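Local coordinates for protein cellulose hydrolase (Bacillus licheniformis, PDB 4YZT) that acts as an endo-beta-1,4-glucanase of glycoside hydrolase family 5, cutting internal beta-1,4 linkages of cellulose chains, at residues A412-T417 and Q424-I429; S439-S444 and A528-K533; E108-L113 and S152-F157. All coordinates share one frame; numbering follows the deposited sequence.

How the interactions relate
The three contacts are neighbouring strand pairs in three separate sheets. Interaction 3 joins two parallel strands of the family 5 TIM barrel, the module that holds the glucan; the side chain of Val-112 lies about 11 Å from a bound glucose unit, and His-116, His-117, Asn-161 and Glu-162 of the glycan pocket follow its two strands in sequence. Interaction 1 is a hairpin in the X2 carbohydrate-binding module, and interaction 2 the pairing of an edge strand with its inner neighbour in the C-terminal part of the chain. None touches another: nearest atoms are about 16 Å apart between interactions 1 and 2, 23 Å between 1 and 3, and 43 Å between 2 and 3, which flank the chain's centre on opposite sides.

Interaction 1 of 3, residues A412-T417 and Q424-I429; sequences AQLTFT and QVMDII
Gln-413 and Asp-427 face each other across a beta hairpin of the X2 module, and their side chains lie side by side, pointing the same way. Gln-413 NE2 donates to Asp-427 OD1 over 2.9 Å, reaching its syn side from 28° out of the carboxylate plane; the bond is bent, with an angle of 149° at the hydrogen. The other oxygen, OD2, forms a salt bridge to Lys-280 NZ on helix 280-296 of the catalytic module, so the carboxylate has a partner on each oxygen. Five backbone bonds hold the antiparallel strands together, with Leu-414 and Met-426 bonded in both directions; Met-426 N to Leu-414 O measures 2.8 Å. Ala-412, Leu-414, Phe-416, Gln-424, Met-426 and Ile-428 share the buried face. There, Gln-424 turns its amide away from the hairpin, and its OE1 accepts from Ile-339 N on strand 338-347. On the face of Gln-413, Val-425 touches both neighbours, one methyl to each: CG1 lies 3.9 Å from Gln-413 CB, and CG2 lies 4.0 Å from Thr-415 OG1. On the buried face Phe-416 CE1 approaches Met-426 CB at 4.0 Å. The Met-426 chain bends at its thioether (chi3 76°), and its CE comes to 3.7 Å from Leu-414 CD1.

Interaction 2 of 3, residues S439-S444 and A528-K533; sequences SEFTIS and AVVKVK
Phe-441 CG is set anti to its own carbonyl carbon (chi1 -63°), and the further turn of the ring about the CB-CG bond presents CD1 to Val-530, whose own first torsion places CG1 anti to the backbone N. Val-530 CG1 meets the ring at its edge, near the ring plane, 3.7 Å from Phe-441 CD1. Further along the same face, Ile-443 CD1 reaches Val-532 CG1 at 4.0 Å. The strands run parallel, their axes 27° apart, and 440-444 is an outermost strand of a four-stranded mixed sheet; strand 515-522 flanks 527-535 on its other side. Four backbone bonds follow the staggered parallel pattern, in which Phe-441, Lys-531 and Lys-533 each use both N and O: Lys-531 N to Ser-439 O, Phe-441 N to Lys-531 O, Lys-533 N to Phe-441 O (2.7 Å) and Ile-443 N to Lys-533 O. The last is nearly straight, at 173°.

The other face carries Glu-440, Thr-442, Lys-531 and Lys-533. The Lys-533 chain is bent at chi2; its CB lies 3.6 Å from Thr-442 OG1, and its CE 3.8 Å from Glu-440 OE1. Its NZ stays 4.6 Å from Glu-440 OE1, whereas Lys-531 leads away, its NZ bonding to Thr-516 OG1. The chemistry thus differs between the faces: hydrocarbon contacts on the side of Phe-441, and on the more exposed side methylenes beside oxygens, where the Glu-440 and Lys-533 charges would attract each other only loosely, without a salt bridge.

Interaction 3 of 3, residues E108-L113 and S152-F157; sequences EFYVVL and SERLLF
Adjacent parallel strands of the TIM barrel meet here, 110-114 and 155-158, the third and fourth of its eight, with helices 118-123 and 130-147 in the connection between them. Just before the second strand, a type I turn from Ser-152 to Leu-155 is reinforced by an ST turn, Arg-154 N donating to Ser-152 OG. Arg-154 then lays its side chain over the Tyr-110 ring. Its CG sits 3.7 Å from the ring centroid, 15° off the normal, a CH-pi contact; farther out, Arg-154 CZ lies 3.5 Å from Tyr-110 CE1, the guanidinium and ring planes 24° apart. In its own plane the guanidinium gives NH1 to a lone pair of Glu-108 O (2.8 Å). Backbone bonds continue the pairing: Val-111 N to Arg-154 O, Leu-156 N to Val-111 O at 2.8 Å, and Leu-113 N to Leu-156 O at 3.0 Å. Leu-155 CD1 packs against Val-111 CG1 at 3.9 Å and against Leu-113 CB, on the face covered by helix 91-105. Glu-108 OE1 lies over the guanidinium face opposite Tyr-110, 4.3 Å from Arg-154 NH1, so its charge could stabilise the cation through space, while the directed bond goes to the carbonyl oxygen.

Interaction 1 of 3, residues A412-T417 and Q424-I429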
loop_
_atom_site.group_PDB
_atom_site.type_symbol
_atom_site.label_atom_id
_atom_site.label_comp_id
_atom_site.label_asym_id
_atom_site.label_seq_id
_atom_site.Cartn_x
_atom_site.Cartn_y
_atom_site.Cartn_z
ATOM N N ALA A 412 -5.096 -4.108 -26.807
ATOM C CA ALA A 412 -6.141 -3.093 -26.743
ATOM C C ALA A 412 -6.652 -2.965 -25.309
ATOM O O ALA A 412 -6.433 -3.850 -24.492
ATOM C CB ALA A 412 -7.281 -3.439 -27.692
ATOM N N GLN A 413 -7.316 -1.850 -25.017
ATOM C CA GLN A 413 -7.936 -1.631 -23.717
ATOM C C GLN A 413 -9.384 -1.216 -23.892
ATOM O O GLN A 413 -9.688 -0.333 -24.689
ATOM C CB GLN A 413 -7.196 -0.558 -22.921
ATOM C CG GLN A 413 -5.815 -0.943 -22.458
ATOM C CD GLN A 413 -5.138 0.187 -21.715
ATOM O OE1 GLN A 413 -5.257 1.355 -22.099
ATOM N NE2 GLN A 413 -4.440 -0.147 -20.635
ATOM N N LEU A 414 -10.284 -1.843 -23.147
ATOM C CA LEU A 414 -11.668 -1.399 -23.150
ATOM C C LEU A 414 -11.960 -0.629 -21.865
ATOM O O LEU A 414 -11.735 -1.128 -20.762
ATOM C CB LEU A 414 -12.622 -2.581 -23.312
ATOM C CG LEU A 414 -12.418 -3.410 -24.584
ATOM C CD1 LEU A 414 -13.440 -4.532 -24.657
ATOM C CD2 LEU A 414 -12.472 -2.536 -25.837
ATOM N N THR A 415 -12.431 0.602 -22.021
ATOM C CA THR A 415 -12.808 1.430 -20.884
ATOM C C THR A 415 -14.318 1.367 -20.649
ATOM O O THR A 415 -15.103 1.833 -21.471
ATOM C CB THR A 415 -12.373 2.898 -21.088
ATOM O OG1 THR A 415 -10.946 2.961 -21.201
ATOM C CG2 THR A 415 -12.811 3.765 -19.913
ATOM N N PHE A 416 -14.716 0.765 -19.530
ATOM C CA PHE A 416 -16.111 0.727 -19.122
ATOM C C PHE A 416 -16.399 1.971 -18.292
ATOM O O PHE A 416 -15.795 2.153 -17.235
ATOM C CB PHE A 416 -16.432 -0.530 -18.295
ATOM C CG PHE A 416 -16.244 -1.839 -19.042
ATOM C CD1 PHE A 416 -14.977 -2.280 -19.406
ATOM C CD2 PHE A 416 -17.332 -2.648 -19.333
ATOM C CE1 PHE A 416 -14.807 -3.482 -20.084
ATOM C CE2 PHE A 416 -17.167 -3.857 -20.001
ATOM C CZ PHE A 416 -15.905 -4.274 -20.379
ATOM N N THR A 417 -17.300 2.829 -18.773
ATOM C CA THR A 417 -17.639 4.043 -18.041
ATOM C C THR A 417 -18.938 3.844 -17.285
ATOM O O THR A 417 -19.801 3.083 -17.723
ATOM C CB THR A 417 -17.775 5.268 -18.978
ATOM O OG1 THR A 417 -18.861 5.065 -19.892
ATOM C CG2 THR A 417 -16.496 5.486 -19.763
ATOM N N GLN A 424 -13.685 1.539 -15.301
ATOM C CA GLN A 424 -12.904 0.310 -15.251
ATOM C C GLN A 424 -12.229 0.115 -16.606
ATOM O O GLN A 424 -12.838 0.361 -17.651
ATOM C CB GLN A 424 -13.803 -0.873 -14.908
ATOM C CG GLN A 424 -14.326 -0.863 -13.480
ATOM C CD GLN A 424 -13.316 -1.430 -12.507
ATOM O OE1 GLN A 424 -13.128 -2.645 -12.422
ATOM N NE2 GLN A 424 -12.635 -0.555 -11.794
ATOM N N VAL A 425 -10.970 -0.308 -16.585
ATOM C CA VAL A 425 -10.211 -0.549 -17.814
ATOM C C VAL A 425 -9.770 -2.013 -17.944
ATOM O O VAL A 425 -9.039 -2.521 -17.097
ATOM C CB VAL A 425 -8.958 0.331 -17.873
ATOM C CG1 VAL A 425 -8.148 0.019 -19.133
ATOM C CG2 VAL A 425 -9.330 1.808 -17.785
ATOM N N MET A 426 -10.205 -2.686 -19.005
ATOM C CA MET A 426 -9.830 -4.080 -19.234
ATOM C C MET A 426 -8.750 -4.202 -20.310
ATOM O O MET A 426 -8.953 -3.775 -21.447
ATOM C CB MET A 426 -11.063 -4.896 -19.637
ATOM C CG MET A 426 -10.830 -6.397 -19.748
ATOM S SD MET A 426 -12.314 -7.282 -20.272
ATOM C CE MET A 426 -12.341 -6.891 -22.006
ATOM N N ASP A 427 -7.604 -4.785 -19.958
ATOM C CA ASP A 427 -6.556 -5.026 -20.943
ATOM C C ASP A 427 -6.877 -6.287 -21.730
ATOM O O ASP A 427 -7.249 -7.309 -21.147
ATOM C CB ASP A 427 -5.186 -5.171 -20.278
ATOM C CG ASP A 427 -4.593 -3.848 -19.830
ATOM O OD1 ASP A 427 -5.255 -2.797 -19.938
ATOM O OD2 ASP A 427 -3.442 -3.867 -19.350
ATOM N N ILE A 428 -6.768 -6.200 -23.053
ATOM C CA ILE A 428 -6.883 -7.373 -23.902
ATOM C C ILE A 428 -5.458 -7.799 -24.264
ATOM O O ILE A 428 -4.764 -7.091 -24.974
ATOM C CB ILE A 428 -7.702 -7.092 -25.167
ATOM C CG1 ILE A 428 -9.067 -6.503 -24.799
ATOM C CG2 ILE A 428 -7.818 -8.365 -26.012
ATOM C CD1 ILE A 428 -10.242 -7.400 -25.093
ATOM N N ILE A 429 -5.035 -8.950 -23.757
ATOM C CA ILE A 429 -3.640 -9.353 -23.825
ATOM C C ILE A 429 -3.442 -10.602 -24.671
ATOM O O ILE A 429 -3.996 -11.660 -24.365
ATOM C CB ILE A 429 -3.077 -9.632 -22.415
ATOM C CG1 ILE A 429 -3.335 -8.445 -21.482
ATOM C CG2 ILE A 429 -1.594 -9.981 -22.491
ATOM C CD1 ILE A 429 -2.983 -8.729 -20.017
#

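Interaction 2 of 3, residues S439-S444 and A528-K533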
loop_
_atom_site.group_PDB
_atom_site.type_symbol
_atom_site.label_atom_id
_atom_site.label_comp_id
_atom_site.label_asym_id
_atom_site.label_seq_id
_atom_site.Cartn_x
_atom_site.Cartn_y
_atom_site.Cartn_z
ATOM N N SER A 439 16.908 -23.406 -18.616
ATOM C CA SER A 439 15.969 -23.779 -17.562
ATOM C C SER A 439 16.643 -24.595 -16.468
ATOM O O SER A 439 15.981 -25.065 -15.535
ATOM C CB SER A 439 14.791 -24.563 -18.138
ATOM O OG SER A 439 13.935 -23.715 -18.879
ATOM N N GLU A 440 17.955 -24.771 -16.591
ATOM C CA GLU A 440 18.731 -25.452 -15.563
ATOM C C GLU A 440 19.969 -24.636 -15.221
ATOM O O GLU A 440 20.736 -24.254 -16.110
ATOM C CB GLU A 440 19.137 -26.860 -16.011
ATOM C CG GLU A 440 20.097 -27.538 -15.041
ATOM C CD GLU A 440 20.545 -28.905 -15.517
ATOM O OE1 GLU A 440 19.672 -29.773 -15.736
ATOM O OE2 GLU A 440 21.772 -29.108 -15.667
ATOM N N PHE A 441 20.176 -24.381 -13.931
ATOM C CA PHE A 441 21.309 -23.580 -13.483
ATOM C C PHE A 441 22.073 -24.329 -12.405
ATOM O O PHE A 441 21.477 -25.003 -11.575
ATOM C CB PHE A 441 20.843 -22.223 -12.947
ATOM C CG PHE A 441 20.182 -21.362 -13.982
ATOM C CD1 PHE A 441 18.838 -21.549 -14.305
ATOM C CD2 PHE A 441 20.897 -20.365 -14.629
ATOM C CE1 PHE A 441 18.229 -20.759 -15.265
ATOM C CE2 PHE A 441 20.290 -19.571 -15.585
ATOM C CZ PHE A 441 18.957 -19.763 -15.898
ATOM N N THR A 442 23.391 -24.212 -12.418
ATOM C CA THR A 442 24.201 -24.808 -11.368
ATOM C C THR A 442 24.817 -23.682 -10.565
ATOM O O THR A 442 25.375 -22.738 -11.126
ATOM C CB THR A 442 25.278 -25.735 -11.940
ATOM O OG1 THR A 442 24.644 -26.807 -12.644
ATOM C CG2 THR A 442 26.168 -26.324 -10.823
ATOM N N ILE A 443 24.672 -23.770 -9.249
ATOM C CA ILE A 443 25.212 -22.772 -8.343
ATOM C C ILE A 443 26.236 -23.409 -7.402
ATOM O O ILE A 443 25.988 -24.465 -6.819
ATOM C CB ILE A 443 24.091 -22.105 -7.537
ATOM C CG1 ILE A 443 23.226 -21.262 -8.479
ATOM C CG2 ILE A 443 24.658 -21.256 -6.407
ATOM C CD1 ILE A 443 22.199 -20.438 -7.792
ATOM N N SER A 444 27.392 -22.766 -7.282
ATOM C CA SER A 444 28.384 -23.137 -6.289
ATOM C C SER A 444 28.096 -22.386 -4.989
ATOM O O SER A 444 28.012 -21.150 -4.979
ATOM C CB SER A 444 29.785 -22.834 -6.803
ATOM O OG SER A 444 30.737 -22.960 -5.765
ATOM N N ALA A 528 6.586 -21.622 -15.502
ATOM C CA ALA A 528 7.921 -21.911 -16.009
ATOM C C ALA A 528 8.732 -22.600 -14.915
ATOM O O ALA A 528 8.931 -22.033 -13.837
ATOM C CB ALA A 528 8.613 -20.635 -16.473
ATOM N N VAL A 529 9.189 -23.817 -15.205
ATOM C CA VAL A 529 9.889 -24.645 -14.229
ATOM C C VAL A 529 11.403 -24.550 -14.402
ATOM O O VAL A 529 11.939 -24.796 -15.488
ATOM C CB VAL A 529 9.458 -26.126 -14.341
ATOM C CG1 VAL A 529 10.245 -26.992 -13.384
ATOM C CG2 VAL A 529 7.962 -26.281 -14.097
ATOM N N VAL A 530 12.092 -24.197 -13.326
ATOM C CA VAL A 530 13.538 -24.014 -13.367
ATOM C C VAL A 530 14.195 -24.903 -12.327
ATOM O O VAL A 530 13.828 -24.861 -11.146
ATOM C CB VAL A 530 13.953 -22.544 -13.095
ATOM C CG1 VAL A 530 15.477 -22.406 -13.130
ATOM C CG2 VAL A 530 13.291 -21.600 -14.099
ATOM N N LYS A 531 15.167 -25.696 -12.763
ATOM C CA LYS A 531 15.903 -26.567 -11.853
ATOM C C LYS A 531 17.212 -25.913 -11.455
ATOM O O LYS A 531 17.895 -25.330 -12.288
ATOM C CB LYS A 531 16.146 -27.938 -12.497
ATOM C CG LYS A 531 14.850 -28.710 -12.707
ATOM C CD LYS A 531 15.080 -30.158 -13.062
ATOM C CE LYS A 531 13.753 -30.910 -13.081
ATOM N NZ LYS A 531 13.078 -30.904 -11.745
ATOM N N VAL A 532 17.552 -25.985 -10.175
ATOM C CA VAL A 532 18.809 -25.413 -9.718
ATOM C C VAL A 532 19.650 -26.498 -9.049
ATOM O O VAL A 532 19.235 -27.090 -8.048
ATOM C CB VAL A 532 18.573 -24.224 -8.756
ATOM C CG1 VAL A 532 19.885 -23.710 -8.196
ATOM C CG2 VAL A 532 17.818 -23.097 -9.477
ATOM N N LYS A 533 20.813 -26.769 -9.636
ATOM C CA LYS A 533 21.748 -27.756 -9.108
ATOM C C LYS A 533 22.740 -27.096 -8.151
ATOM O O LYS A 533 23.170 -25.960 -8.365
ATOM C CB LYS A 533 22.507 -28.454 -10.243
ATOM C CG LYS A 533 21.636 -28.991 -11.365
ATOM C CD LYS A 533 20.659 -30.037 -10.872
ATOM C CE LYS A 533 19.751 -30.496 -12.001
ATOM N NZ LYS A 533 18.569 -31.266 -11.512
#

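Interaction 3 of 3, residues E108-L113 and S152-F157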
loop_
_atom_site.group_PDB
_atom_site.type_symbol
_atom_site.label_atom_id
_atom_site.label_comp_id
_atom_site.label_asym_id
_atom_site.label_seq_id
_atom_site.Cartn_x
_atom_site.Cartn_y
_atom_site.Cartn_z
ATOM N N GLU A 108 -3.613 23.720 0.606
ATOM C CA GLU A 108 -4.846 23.546 1.372
ATOM C C GLU A 108 -5.095 22.121 1.851
ATOM O O GLU A 108 -6.196 21.811 2.307
ATOM C CB GLU A 108 -6.050 24.027 0.558
ATOM C CG GLU A 108 -5.918 25.447 0.095
ATOM C CD GLU A 108 -6.609 26.400 1.039
ATOM O OE1 GLU A 108 -6.303 26.370 2.247
ATOM O OE2 GLU A 108 -7.480 27.161 0.556
ATOM N N PHE A 109 -4.086 21.254 1.759
ATOM C CA PHE A 109 -4.175 19.927 2.379
ATOM C C PHE A 109 -4.362 20.007 3.894
ATOM O O PHE A 109 -3.853 20.925 4.561
ATOM C CB PHE A 109 -2.903 19.103 2.115
ATOM C CG PHE A 109 -2.726 18.664 0.686
ATOM C CD1 PHE A 109 -3.654 17.824 0.076
ATOM C CD2 PHE A 109 -1.601 19.035 -0.032
ATOM C CE1 PHE A 109 -3.473 17.397 -1.241
ATOM C CE2 PHE A 109 -1.418 18.613 -1.342
ATOM C CZ PHE A 109 -2.357 17.797 -1.953
ATOM N N TYR A 110 -5.054 19.025 4.453
ATOM C CA TYR A 110 -4.864 18.747 5.867
ATOM C C TYR A 110 -3.597 17.906 5.927
ATOM O O TYR A 110 -3.388 17.044 5.078
ATOM C CB TYR A 110 -6.062 18.028 6.472
ATOM C CG TYR A 110 -7.204 18.968 6.760
ATOM C CD1 TYR A 110 -7.996 19.453 5.728
ATOM C CD2 TYR A 110 -7.481 19.386 8.056
ATOM C CE1 TYR A 110 -9.041 20.315 5.970
ATOM C CE2 TYR A 110 -8.530 20.258 8.309
ATOM C CZ TYR A 110 -9.299 20.714 7.258
ATOM O OH TYR A 110 -10.338 21.580 7.492
ATOM N N VAL A 111 -2.737 18.181 6.896
ATOM C CA VAL A 111 -1.392 17.622 6.877
ATOM C C VAL A 111 -1.071 16.947 8.211
ATOM O O VAL A 111 -1.301 17.543 9.259
ATOM C CB VAL A 111 -0.335 18.720 6.585
ATOM C CG1 VAL A 111 1.075 18.122 6.565
ATOM C CG2 VAL A 111 -0.642 19.451 5.262
ATOM N N VAL A 112 -0.566 15.705 8.161
ATOM C CA VAL A 112 -0.139 14.988 9.359
ATOM C C VAL A 112 1.388 14.971 9.444
ATOM O O VAL A 112 2.061 14.424 8.565
ATOM C CB VAL A 112 -0.672 13.549 9.374
ATOM C CG1 VAL A 112 -0.119 12.750 10.581
ATOM C CG2 VAL A 112 -2.198 13.571 9.382
ATOM N N LEU A 113 1.929 15.574 10.501
ATOM C CA LEU A 113 3.374 15.571 10.714
ATOM C C LEU A 113 3.685 14.659 11.895
ATOM O O LEU A 113 3.021 14.766 12.933
ATOM C CB LEU A 113 3.890 16.990 10.963
ATOM C CG LEU A 113 5.377 17.191 11.309
ATOM C CD1 LEU A 113 6.286 16.876 10.127
ATOM C CD2 LEU A 113 5.625 18.611 11.820
ATOM N N SER A 152 -1.565 26.781 10.688
ATOM C CA SER A 152 -3.019 26.686 10.727
ATOM C C SER A 152 -3.481 25.340 11.294
ATOM O O SER A 152 -2.695 24.373 11.408
ATOM C CB SER A 152 -3.617 26.904 9.339
ATOM O OG SER A 152 -3.973 25.679 8.710
ATOM N N GLU A 153 -4.765 25.293 11.637
ATOM C CA GLU A 153 -5.386 24.121 12.253
ATOM C C GLU A 153 -5.470 22.924 11.300
ATOM O O GLU A 153 -5.889 21.834 11.709
ATOM C CB GLU A 153 -6.791 24.485 12.756
ATOM C CG GLU A 153 -7.751 24.865 11.619
ATOM C CD GLU A 153 -9.033 25.554 12.093
ATOM O OE1 GLU A 153 -9.842 24.920 12.808
ATOM O OE2 GLU A 153 -9.230 26.737 11.744
ATOM N N ARG A 154 -5.102 23.127 10.033
ATOM C CA ARG A 154 -5.047 22.012 9.092
ATOM C C ARG A 154 -3.787 21.175 9.300
ATOM O O ARG A 154 -3.633 20.118 8.688
ATOM C CB ARG A 154 -5.126 22.502 7.642
ATOM C CG ARG A 154 -6.490 23.109 7.304
ATOM C CD ARG A 154 -6.768 23.262 5.817
ATOM N NE ARG A 154 -8.136 23.762 5.652
ATOM C CZ ARG A 154 -8.920 23.560 4.590
ATOM N NH1 ARG A 154 -8.494 22.859 3.543
ATOM N NH2 ARG A 154 -10.146 24.069 4.586
ATOM N N LEU A 155 -2.897 21.620 10.179
ATOM C CA LEU A 155 -1.746 20.783 10.520
ATOM C C LEU A 155 -2.028 20.018 11.812
ATOM O O LEU A 155 -2.375 20.610 12.841
ATOM C CB LEU A 155 -0.465 21.619 10.645
ATOM C CG LEU A 155 0.813 20.865 11.077
ATOM C CD1 LEU A 155 1.263 19.811 10.054
ATOM C CD2 LEU A 155 1.931 21.852 11.365
ATOM N N LEU A 156 -1.893 18.698 11.726
ATOM C CA LEU A 156 -2.094 17.778 12.841
ATOM C C LEU A 156 -0.738 17.227 13.284
ATOM O O LEU A 156 0.157 17.047 12.458
ATOM C CB LEU A 156 -3.020 16.617 12.446
ATOM C CG LEU A 156 -4.497 16.890 12.094
ATOM C CD1 LEU A 156 -4.638 17.395 10.668
ATOM C CD2 LEU A 156 -5.343 15.636 12.282
ATOM N N PHE A 157 -0.582 16.962 14.579
ATOM C CA PHE A 157 0.623 16.280 15.074
ATOM C C PHE A 157 0.307 14.827 15.402
ATOM O O PHE A 157 -0.670 14.553 16.106
ATOM C CB PHE A 157 1.188 16.930 16.346
ATOM C CG PHE A 157 1.698 18.343 16.182
ATOM C CD1 PHE A 157 2.036 18.857 14.950
ATOM C CD2 PHE A 157 1.845 19.154 17.303
ATOM C CE1 PHE A 157 2.511 20.175 14.829
ATOM C CE2 PHE A 157 2.312 20.466 17.195
ATOM C CZ PHE A 157 2.648 20.971 15.956
#